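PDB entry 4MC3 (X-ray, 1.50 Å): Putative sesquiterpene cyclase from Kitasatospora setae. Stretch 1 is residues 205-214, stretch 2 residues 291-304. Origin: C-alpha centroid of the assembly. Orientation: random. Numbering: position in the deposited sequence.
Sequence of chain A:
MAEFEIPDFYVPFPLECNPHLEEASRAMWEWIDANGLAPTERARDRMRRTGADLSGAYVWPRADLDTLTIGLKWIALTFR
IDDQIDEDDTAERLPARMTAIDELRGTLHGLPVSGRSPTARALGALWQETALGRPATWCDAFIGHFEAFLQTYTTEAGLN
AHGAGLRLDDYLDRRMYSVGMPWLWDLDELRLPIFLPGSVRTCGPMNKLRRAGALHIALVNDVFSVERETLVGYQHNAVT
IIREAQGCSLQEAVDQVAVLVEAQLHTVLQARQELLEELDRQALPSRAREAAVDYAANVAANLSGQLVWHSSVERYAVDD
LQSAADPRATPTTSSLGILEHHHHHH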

# COMPACT_ATOMS: atom_id res chain seq x y z
N PRO A 205 -3.60 8.29 -16.76
CA PRO A 205 -2.37 7.52 -16.68
C PRO A 205 -1.95 7.27 -15.23
O PRO A 205 -1.37 6.22 -14.94
N MET A 206 -2.18 8.23 -14.32
CA MET A 206 -1.75 8.03 -12.92
C MET A 206 -2.61 6.94 -12.27
O MET A 206 -2.11 6.12 -11.49
N ASN A 207 -3.90 6.93 -12.56
CA ASN A 207 -4.76 5.88 -12.02
C ASN A 207 -4.33 4.51 -12.51
O ASN A 207 -4.34 3.53 -11.75
N LYS A 208 -3.95 4.42 -13.78
CA LYS A 208 -3.53 3.18 -14.41
C LYS A 208 -2.25 2.72 -13.78
O LYS A 208 -2.05 1.50 -13.53
N LEU A 209 -1.34 3.66 -13.57
CA LEU A 209 -0.05 3.35 -12.92
C LEU A 209 -0.25 2.84 -11.49
O LEU A 209 0.41 1.85 -11.08
N ARG A 210 -1.08 3.55 -10.74
CA ARG A 210 -1.33 3.22 -9.33
C ARG A 210 -1.93 1.79 -9.25
O ARG A 210 -1.48 0.98 -8.45
N ARG A 211 -2.92 1.49 -10.06
CA ARG A 211 -3.54 0.17 -10.04
C ARG A 211 -2.58 -0.92 -10.44
O ARG A 211 -2.44 -1.95 -9.73
N ALA A 212 -1.86 -0.73 -11.54
CA ALA A 212 -0.95 -1.76 -12.00
C ALA A 212 0.20 -1.97 -11.07
O ALA A 212 0.64 -3.13 -10.84
N GLY A 213 0.76 -0.89 -10.52
CA GLY A 213 1.84 -1.03 -9.59
C GLY A 213 1.38 -1.76 -8.33
O GLY A 213 2.08 -2.66 -7.81
N ALA A 214 0.20 -1.38 -7.83
CA ALA A 214 -0.35 -2.00 -6.61
C ALA A 214 -0.58 -3.50 -6.87
O ALA A 214 -0.30 -4.33 -6.00
N ALA A 291 7.46 17.08 -9.78
CA ALA A 291 6.89 16.34 -8.65
C ALA A 291 6.14 15.10 -9.14
O ALA A 291 6.27 14.01 -8.58
N ALA A 292 5.37 15.26 -10.22
CA ALA A 292 4.65 14.13 -10.77
C ALA A 292 5.59 13.05 -11.31
O ALA A 292 5.35 11.83 -11.11
N VAL A 293 6.65 13.46 -12.01
CA VAL A 293 7.60 12.45 -12.52
C VAL A 293 8.32 11.69 -11.40
O VAL A 293 8.54 10.45 -11.50
N ASP A 294 8.68 12.39 -10.34
CA ASP A 294 9.37 11.80 -9.19
C ASP A 294 8.40 10.82 -8.48
O ASP A 294 8.81 9.73 -8.05
N TYR A 295 7.15 11.25 -8.29
CA TYR A 295 6.15 10.35 -7.68
C TYR A 295 6.02 9.07 -8.48
O TYR A 295 6.03 7.98 -7.92
N ALA A 296 5.90 9.16 -9.80
CA ALA A 296 5.76 7.97 -10.64
C ALA A 296 7.02 7.08 -10.65
O ALA A 296 6.94 5.84 -10.66
N ALA A 297 8.20 7.69 -10.59
CA ALA A 297 9.43 6.90 -10.42
C ALA A 297 9.48 6.15 -9.12
O ALA A 297 10.04 5.04 -9.03
N ASN A 298 8.88 6.72 -8.07
CA ASN A 298 8.82 6.03 -6.78
C ASN A 298 7.86 4.83 -6.82
O ASN A 298 8.12 3.78 -6.23
N VAL A 299 6.74 5.02 -7.49
CA VAL A 299 5.79 3.92 -7.69
C VAL A 299 6.55 2.77 -8.39
O VAL A 299 6.57 1.62 -7.90
N ALA A 300 7.26 3.09 -9.47
CA ALA A 300 8.05 2.07 -10.16
C ALA A 300 9.14 1.40 -9.28
O ALA A 300 9.27 0.18 -9.29
N ALA A 301 9.89 2.20 -8.53
CA ALA A 301 10.89 1.69 -7.60
C ALA A 301 10.29 0.68 -6.70
O ALA A 301 10.93 -0.29 -6.37
N ASN A 302 9.06 0.92 -6.23
CA ASN A 302 8.44 -0.01 -5.29
C ASN A 302 8.23 -1.42 -5.87
O ASN A 302 8.19 -2.39 -5.10
N LEU A 303 8.07 -1.53 -7.18
CA LEU A 303 7.98 -2.91 -7.74
C LEU A 303 9.27 -3.73 -7.45
O LEU A 303 9.22 -4.89 -7.06
N SER A 304 10.43 -3.08 -7.54
CA SER A 304 11.71 -3.73 -7.18
C SER A 304 11.86 -3.87 -5.69
O SER A 304 12.20 -4.94 -5.21

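Residues 205-214 and 291-304 both lie within longer helices that run nearly parallel, with an angle of 14° between their N-to-C directions and a closest axial approach of 9.7 Å. Together they bury 375 Å², and the contact follows a regular helical spacing, with Ala 292, Tyr 295, Ala 296, Val 299 and Leu 303 meeting Met 206, Leu 209, Arg 210 and Gly 213.

At the start of stretch 2, Ala 291 lies out of reach, and contact begins at Ala 292. Its methyl points sideways, and Ala 292 O lies 4.2 Å from Met 206 CE.

Tyr 295 is the polar centre of the contact. Its CA-to-CB bond points toward the first helix, and a t rotamer (chi1 177°) with chi2 at 92° extends the ring across the gap. Met 206 leaves its own helix sideways, but with chi1 t, chi2 p and chi3 at 95° its end swings nearer, bringing Met 206 CE to 3.6 Å from Tyr 295 CD2. Met 206 SD lies 4.8 Å from the centroid of the Tyr 295 ring, at its edge. Farther out, the phenol hydroxyl meets Arg 210, whose t, t, m side chain also starts sideways and ends closer to the partner helix. Arg 210 NH2 donates a weak hydrogen bond to Tyr 295 OH, long at 3.3 Å but nearly straight at 169°; the hydroxyl sits at the edge of the guanidinium, near its plane. A water reinforces this pairing, accepting from Arg 210 NE at 2.7 Å and donating to Tyr 295 OH at 2.8 Å.

Beyond the tyrosine the contact becomes apolar. The small methyl of Ala 296, directed sideways, packs against Leu 209, with Ala 296 CB 3.6 Å from Leu 209 CD2. Leu 209 points toward the second helix in a t, p rotamer and also reaches Val 299, whose CG1 lies 3.9 Å from Leu 209 CG. Val 299, itself t and pointing toward the first helix, faces Gly 213 where the backbones draw close: Gly 213 CA and Val 299 CA are 6.6 Å apart. The absence of a side chain on Gly 213 matters here, since an ideally placed CB would fall a tight 3.1 Å from Val 299 CG1.

Leu 303 completes the contact. Its CA-to-CB bond points sideways, but the m, p rotamer brings Leu 303 CD1 to 3.8 Å from Gly 213 CA.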

# COMPACT_ATOMS: atom_id res chain seq x y z
CB PRO A 205 -1.35 8.41 -17.44
CG PRO A 205 -2.18 9.17 -18.43
CD PRO A 205 -3.51 9.38 -17.77
CB MET A 206 -1.82 9.30 -12.12
CG MET A 206 -1.04 9.26 -10.81
SD MET A 206 0.74 9.17 -11.13
CE MET A 206 1.27 10.87 -11.04
CB ASN A 207 -6.25 6.14 -12.36
CG ASN A 207 -6.83 7.36 -11.67
OD1 ASN A 207 -6.37 7.84 -10.65
ND2 ASN A 207 -7.93 7.83 -12.23
CB LYS A 208 -3.37 3.42 -15.91
CG LYS A 208 -2.90 2.24 -16.76
CD LYS A 208 -2.90 2.67 -18.22
CE LYS A 208 -2.25 1.64 -19.13
NZ LYS A 208 -2.40 1.97 -20.58
CB LEU A 209 0.82 4.64 -12.89
CG LEU A 209 2.18 4.54 -12.19
CD1 LEU A 209 3.08 3.50 -12.81
CD2 LEU A 209 2.85 5.91 -12.19
CB ARG A 210 -2.31 4.24 -8.72
CG ARG A 210 -2.75 4.02 -7.28
CD ARG A 210 -3.74 5.05 -6.75
NE ARG A 210 -3.12 6.37 -6.79
CZ ARG A 210 -3.44 7.39 -7.61
NH1 ARG A 210 -4.46 7.35 -8.42
NH2 ARG A 210 -2.70 8.50 -7.56
CB ARG A 211 -4.80 0.13 -10.92
CG ARG A 211 -5.35 -1.31 -11.05
CD ARG A 211 -6.62 -1.34 -11.88
NE ARG A 211 -6.95 -2.72 -12.19
CZ ARG A 211 -7.92 -3.46 -11.65
NH1 ARG A 211 -8.74 -2.98 -10.75
NH2 ARG A 211 -8.06 -4.70 -12.09
CB ALA A 212 -0.46 -1.44 -13.40
CB ALA A 214 -1.63 -1.33 -6.13
CB ALA A 291 5.97 17.23 -7.85
CB ALA A 292 3.70 14.60 -11.85
CB VAL A 293 8.61 13.13 -13.47
CG1 VAL A 293 9.75 12.18 -13.84
CG2 VAL A 293 7.87 13.61 -14.69
CB ASP A 294 9.86 12.90 -8.25
CG ASP A 294 11.06 12.52 -7.38
OD1 ASP A 294 11.85 13.43 -7.03
OD2 ASP A 294 11.23 11.36 -6.98
CB TYR A 295 4.82 11.07 -7.63
CG TYR A 295 3.62 10.35 -7.12
CD1 TYR A 295 3.28 10.42 -5.80
CD2 TYR A 295 2.79 9.64 -7.96
CE1 TYR A 295 2.10 9.84 -5.33
CE2 TYR A 295 1.65 9.00 -7.51
CZ TYR A 295 1.32 9.11 -6.18
OH TYR A 295 0.13 8.55 -5.79
CB ALA A 296 5.44 8.39 -12.06
CB ALA A 297 10.69 7.78 -10.56
CB ASN A 298 8.38 7.02 -5.66
CG ASN A 298 8.52 6.42 -4.32
OD1 ASN A 298 7.51 6.06 -3.64
ND2 ASN A 298 9.74 6.23 -3.94
CB VAL A 299 4.54 4.32 -8.49
CG1 VAL A 299 3.73 3.09 -8.88
CG2 VAL A 299 3.72 5.35 -7.74
CB ALA A 300 8.66 2.66 -11.41
CB ALA A 301 11.49 2.83 -6.76
CB ASN A 302 7.09 0.56 -4.80
CG ASN A 302 7.24 1.38 -3.57
OD1 ASN A 302 7.58 2.60 -3.63
ND2 ASN A 302 7.03 0.75 -2.46
CB LEU A 303 7.68 -2.88 -9.22
CG LEU A 303 6.20 -2.68 -9.61
CD1 LEU A 303 5.59 -1.34 -9.23
CD2 LEU A 303 6.04 -2.94 -11.11
CB SER A 304 12.89 -2.92 -7.73
OG SER A 304 12.93 -3.08 -9.13
O HOH W 1 -1.49 6.55 -4.62